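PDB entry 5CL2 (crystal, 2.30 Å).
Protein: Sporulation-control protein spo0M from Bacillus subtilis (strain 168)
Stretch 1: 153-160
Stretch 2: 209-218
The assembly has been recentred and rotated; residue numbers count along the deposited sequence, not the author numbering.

Stretch 1 153-160: CEQAPYFQ
Stretch 2, residues 209-218: LRGWLEEMYN

The two stretches, at least 53 residues apart in sequence where they touch, are joined by a short run of backbone hydrogen bonds centred on Trp 212, with a salt bridge at one end and an aromatic stack at the other, and together they bury 579 Å² summed over both sides. The register runs in the same sense along both chains: CA–CA distances are 4.9 Å for Gln 155–Gly 211, 4.5 Å for Ala 156–Trp 212 and 4.7 Å for Tyr 158–Leu 213.

Stretch 1 ends a strand at Gln 155 (phi/psi -52/129), passes through Ala 156 (-145/61) and turns into a 3-10 segment at 157-159, where Phe 159 N bonds Ala 156 O at 3.3 Å. Stretch 2 is extended at Arg 210 (-132/137), Trp 212 (-120/108) and Leu 213 (-133/153), interrupted by the positive phi of Gly 211, then takes helical phi/psi at 214-216. Trp 212 uses both its backbone polar groups: its N donates to Gln 155 O (2.9 Å, 158°), and its O accepts from Tyr 158 N (3.1 Å, 156°). The same Trp 212 O lies 3.6 Å from Ala 156 CA in a CA-H...O contact.

Gly 211, at phi/psi 75/168, occupies a conformation that favours glycine. Its CA is 3.2 Å from Gln 155 O, and an ideal CB would also lie a tight 3.2 Å from that oxygen.

Glu 154 (chi1 m, chi2 m) points toward stretch 2, and Arg 210 (m, m, m, chi4 -82°) curls its end nearer to meet it. Arg 210 NE donates to Glu 154 OE1 at 3.0 Å and 164°, with the carboxylate oxygen near the guanidinium plane; weak bonds from Arg 210 NH2 reach Glu 154 OE1 at 3.5 Å and Glu 154 OE2 at 3.3 Å. The opposite charges give this buried carboxylate a partner.

Trp 212 (chi1 m, chi2 76°) is buried and points toward stretch 1, which covers 114 Å² of it. The small Ala 156 allows close approach, CB to Trp 212 CB at 3.8 Å, while Phe 159 (m, chi2 -63°) brings CZ to 3.5 Å from Trp 212 CE3; its ring and the six-membered ring of Trp 212 are oblique, planes at 44°. Separately, Pro 157 CG packs 3.8 Å from CD2 of Leu 213 (m, t).

Tyr 158 (t, chi2 76°) is buried and points toward stretch 2. Its ring forms an offset stack with that of Tyr 217 (m, chi2 -83°), centroids 5.0 Å apart and planes at 24°. Both hydroxyls bond elsewhere in the structure.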

# COMPACT_ATOMS: atom_id res chain seq x y z
N CYS A 153 -4.15 -2.43 -16.10
CA CYS A 153 -4.13 -2.60 -14.65
C CYS A 153 -4.70 -3.97 -14.30
O CYS A 153 -5.82 -4.33 -14.71
CB CYS A 153 -4.90 -1.46 -13.97
SG CYS A 153 -4.09 0.11 -14.26
N GLU A 154 -3.89 -4.76 -13.59
CA GLU A 154 -4.21 -6.15 -13.32
C GLU A 154 -4.35 -6.36 -11.83
O GLU A 154 -3.60 -5.78 -11.03
CB GLU A 154 -3.11 -7.08 -13.85
CG GLU A 154 -2.75 -6.97 -15.32
CD GLU A 154 -3.77 -7.60 -16.26
OE1 GLU A 154 -4.35 -8.65 -15.94
OE2 GLU A 154 -3.90 -7.08 -17.39
N GLN A 155 -5.30 -7.20 -11.45
CA GLN A 155 -5.47 -7.60 -10.07
C GLN A 155 -4.14 -8.11 -9.50
O GLN A 155 -3.46 -8.93 -10.15
CB GLN A 155 -6.53 -8.70 -10.02
CG GLN A 155 -6.52 -9.51 -8.76
CD GLN A 155 -7.40 -10.72 -8.86
OE1 GLN A 155 -7.35 -11.47 -9.84
NE2 GLN A 155 -8.28 -10.88 -7.87
N ALA A 156 -3.71 -7.60 -8.34
CA ALA A 156 -2.42 -8.05 -7.79
C ALA A 156 -2.34 -8.15 -6.24
O ALA A 156 -1.46 -7.55 -5.62
CB ALA A 156 -1.30 -7.16 -8.31
N PRO A 157 -3.18 -9.01 -5.63
CA PRO A 157 -3.09 -9.20 -4.18
C PRO A 157 -1.74 -9.71 -3.73
O PRO A 157 -1.35 -9.41 -2.60
CB PRO A 157 -4.18 -10.25 -3.89
CG PRO A 157 -4.40 -10.95 -5.19
CD PRO A 157 -4.20 -9.88 -6.24
N TYR A 158 -1.03 -10.44 -4.58
CA TYR A 158 0.28 -11.00 -4.22
C TYR A 158 1.29 -9.98 -3.72
O TYR A 158 2.07 -10.27 -2.80
CB TYR A 158 0.85 -11.77 -5.41
CG TYR A 158 2.24 -12.35 -5.22
CD1 TYR A 158 2.46 -13.49 -4.45
CD2 TYR A 158 3.33 -11.76 -5.85
CE1 TYR A 158 3.75 -14.02 -4.32
CE2 TYR A 158 4.60 -12.27 -5.72
CZ TYR A 158 4.81 -13.39 -4.96
OH TYR A 158 6.09 -13.84 -4.88
N PHE A 159 1.28 -8.78 -4.29
CA PHE A 159 2.24 -7.73 -3.91
C PHE A 159 1.80 -6.89 -2.71
O PHE A 159 2.58 -6.10 -2.16
CB PHE A 159 2.50 -6.82 -5.10
CG PHE A 159 3.16 -7.52 -6.25
CD1 PHE A 159 4.43 -8.06 -6.11
CD2 PHE A 159 2.51 -7.66 -7.46
CE1 PHE A 159 5.03 -8.73 -7.17
CE2 PHE A 159 3.12 -8.29 -8.52
CZ PHE A 159 4.38 -8.84 -8.37
N GLN A 160 0.54 -7.06 -2.30
CA GLN A 160 0.03 -6.36 -1.11
C GLN A 160 0.34 -4.86 -1.09
O GLN A 160 0.77 -4.32 -0.07
CB GLN A 160 0.58 -7.02 0.17
CG GLN A 160 0.15 -8.51 0.33
CD GLN A 160 0.53 -9.13 1.67
OE1 GLN A 160 0.67 -8.43 2.69
NE2 GLN A 160 0.67 -10.46 1.69
N LEU A 209 -1.01 -16.77 -17.91
CA LEU A 209 -1.14 -16.18 -16.58
C LEU A 209 -1.72 -14.76 -16.68
O LEU A 209 -1.28 -13.97 -17.51
CB LEU A 209 0.22 -16.12 -15.87
CG LEU A 209 0.98 -17.44 -15.66
CD1 LEU A 209 2.39 -17.16 -15.19
CD2 LEU A 209 0.24 -18.31 -14.66
N ARG A 210 -2.71 -14.47 -15.83
CA ARG A 210 -3.28 -13.12 -15.70
C ARG A 210 -3.36 -12.77 -14.23
O ARG A 210 -3.72 -13.62 -13.39
CB ARG A 210 -4.67 -13.00 -16.34
CG ARG A 210 -4.71 -13.01 -17.87
CD ARG A 210 -4.05 -11.76 -18.49
NE ARG A 210 -4.76 -10.49 -18.28
CZ ARG A 210 -5.79 -10.05 -19.01
NH1 ARG A 210 -6.27 -10.79 -20.00
NH2 ARG A 210 -6.34 -8.87 -18.76
N GLY A 211 -3.00 -11.54 -13.89
CA GLY A 211 -3.02 -11.11 -12.51
C GLY A 211 -1.86 -11.69 -11.72
O GLY A 211 -1.19 -12.61 -12.19
N TRP A 212 -1.63 -11.17 -10.52
CA TRP A 212 -0.49 -11.57 -9.72
C TRP A 212 -0.94 -12.17 -8.40
O TRP A 212 -1.39 -11.45 -7.50
CB TRP A 212 0.42 -10.37 -9.51
CG TRP A 212 0.87 -9.83 -10.84
CD1 TRP A 212 0.13 -9.09 -11.72
CD2 TRP A 212 2.14 -10.04 -11.47
NE1 TRP A 212 0.86 -8.80 -12.85
CE2 TRP A 212 2.13 -9.38 -12.71
CE3 TRP A 212 3.31 -10.71 -11.08
CZ2 TRP A 212 3.20 -9.37 -13.58
CZ3 TRP A 212 4.40 -10.69 -11.94
CH2 TRP A 212 4.33 -10.03 -13.18
N LEU A 213 -0.79 -13.50 -8.28
CA LEU A 213 -1.40 -14.27 -7.19
C LEU A 213 -0.43 -15.24 -6.53
O LEU A 213 0.52 -15.72 -7.15
CB LEU A 213 -2.62 -15.05 -7.70
CG LEU A 213 -3.55 -14.42 -8.73
CD1 LEU A 213 -4.50 -15.48 -9.27
CD2 LEU A 213 -4.31 -13.24 -8.16
N GLU A 214 -0.71 -15.53 -5.26
CA GLU A 214 0.10 -16.44 -4.46
C GLU A 214 0.40 -17.77 -5.15
O GLU A 214 1.54 -18.22 -5.17
CB GLU A 214 -0.62 -16.72 -3.14
CG GLU A 214 0.05 -16.14 -1.92
CD GLU A 214 -0.81 -16.32 -0.68
OE1 GLU A 214 -1.75 -17.15 -0.74
OE2 GLU A 214 -0.56 -15.62 0.34
N GLU A 215 -0.64 -18.38 -5.72
CA GLU A 215 -0.53 -19.68 -6.37
C GLU A 215 0.40 -19.70 -7.59
O GLU A 215 0.80 -20.78 -8.05
CB GLU A 215 -1.91 -20.22 -6.76
CG GLU A 215 -2.96 -19.22 -7.28
CD GLU A 215 -3.83 -18.57 -6.18
OE1 GLU A 215 -3.33 -18.24 -5.08
OE2 GLU A 215 -5.05 -18.43 -6.42
N MET A 216 0.72 -18.54 -8.15
CA MET A 216 1.67 -18.48 -9.26
C MET A 216 3.13 -18.58 -8.82
O MET A 216 4.00 -18.81 -9.65
CB MET A 216 1.45 -17.19 -10.06
CG MET A 216 0.02 -17.04 -10.52
SD MET A 216 -0.34 -15.46 -11.34
CE MET A 216 -2.00 -15.76 -11.94
N TYR A 217 3.41 -18.20 -7.58
CA TYR A 217 4.75 -18.30 -7.01
C TYR A 217 4.99 -19.35 -5.89
O TYR A 217 6.06 -19.37 -5.28
CB TYR A 217 5.18 -16.89 -6.58
CG TYR A 217 5.27 -16.04 -7.82
CD1 TYR A 217 6.42 -16.07 -8.61
CD2 TYR A 217 4.18 -15.29 -8.28
CE1 TYR A 217 6.51 -15.32 -9.77
CE2 TYR A 217 4.26 -14.56 -9.46
CZ TYR A 217 5.43 -14.57 -10.20
OH TYR A 217 5.53 -13.84 -11.36
N ASN A 218 3.97 -20.16 -5.60
CA ASN A 218 4.09 -21.19 -4.56
C ASN A 218 4.88 -22.46 -4.96
O ASN A 218 5.40 -23.17 -4.09
CB ASN A 218 2.70 -21.60 -4.06
CG ASN A 218 1.83 -22.25 -5.13
OD1 ASN A 218 2.32 -22.73 -6.16
ND2 ASN A 218 0.52 -22.31 -4.88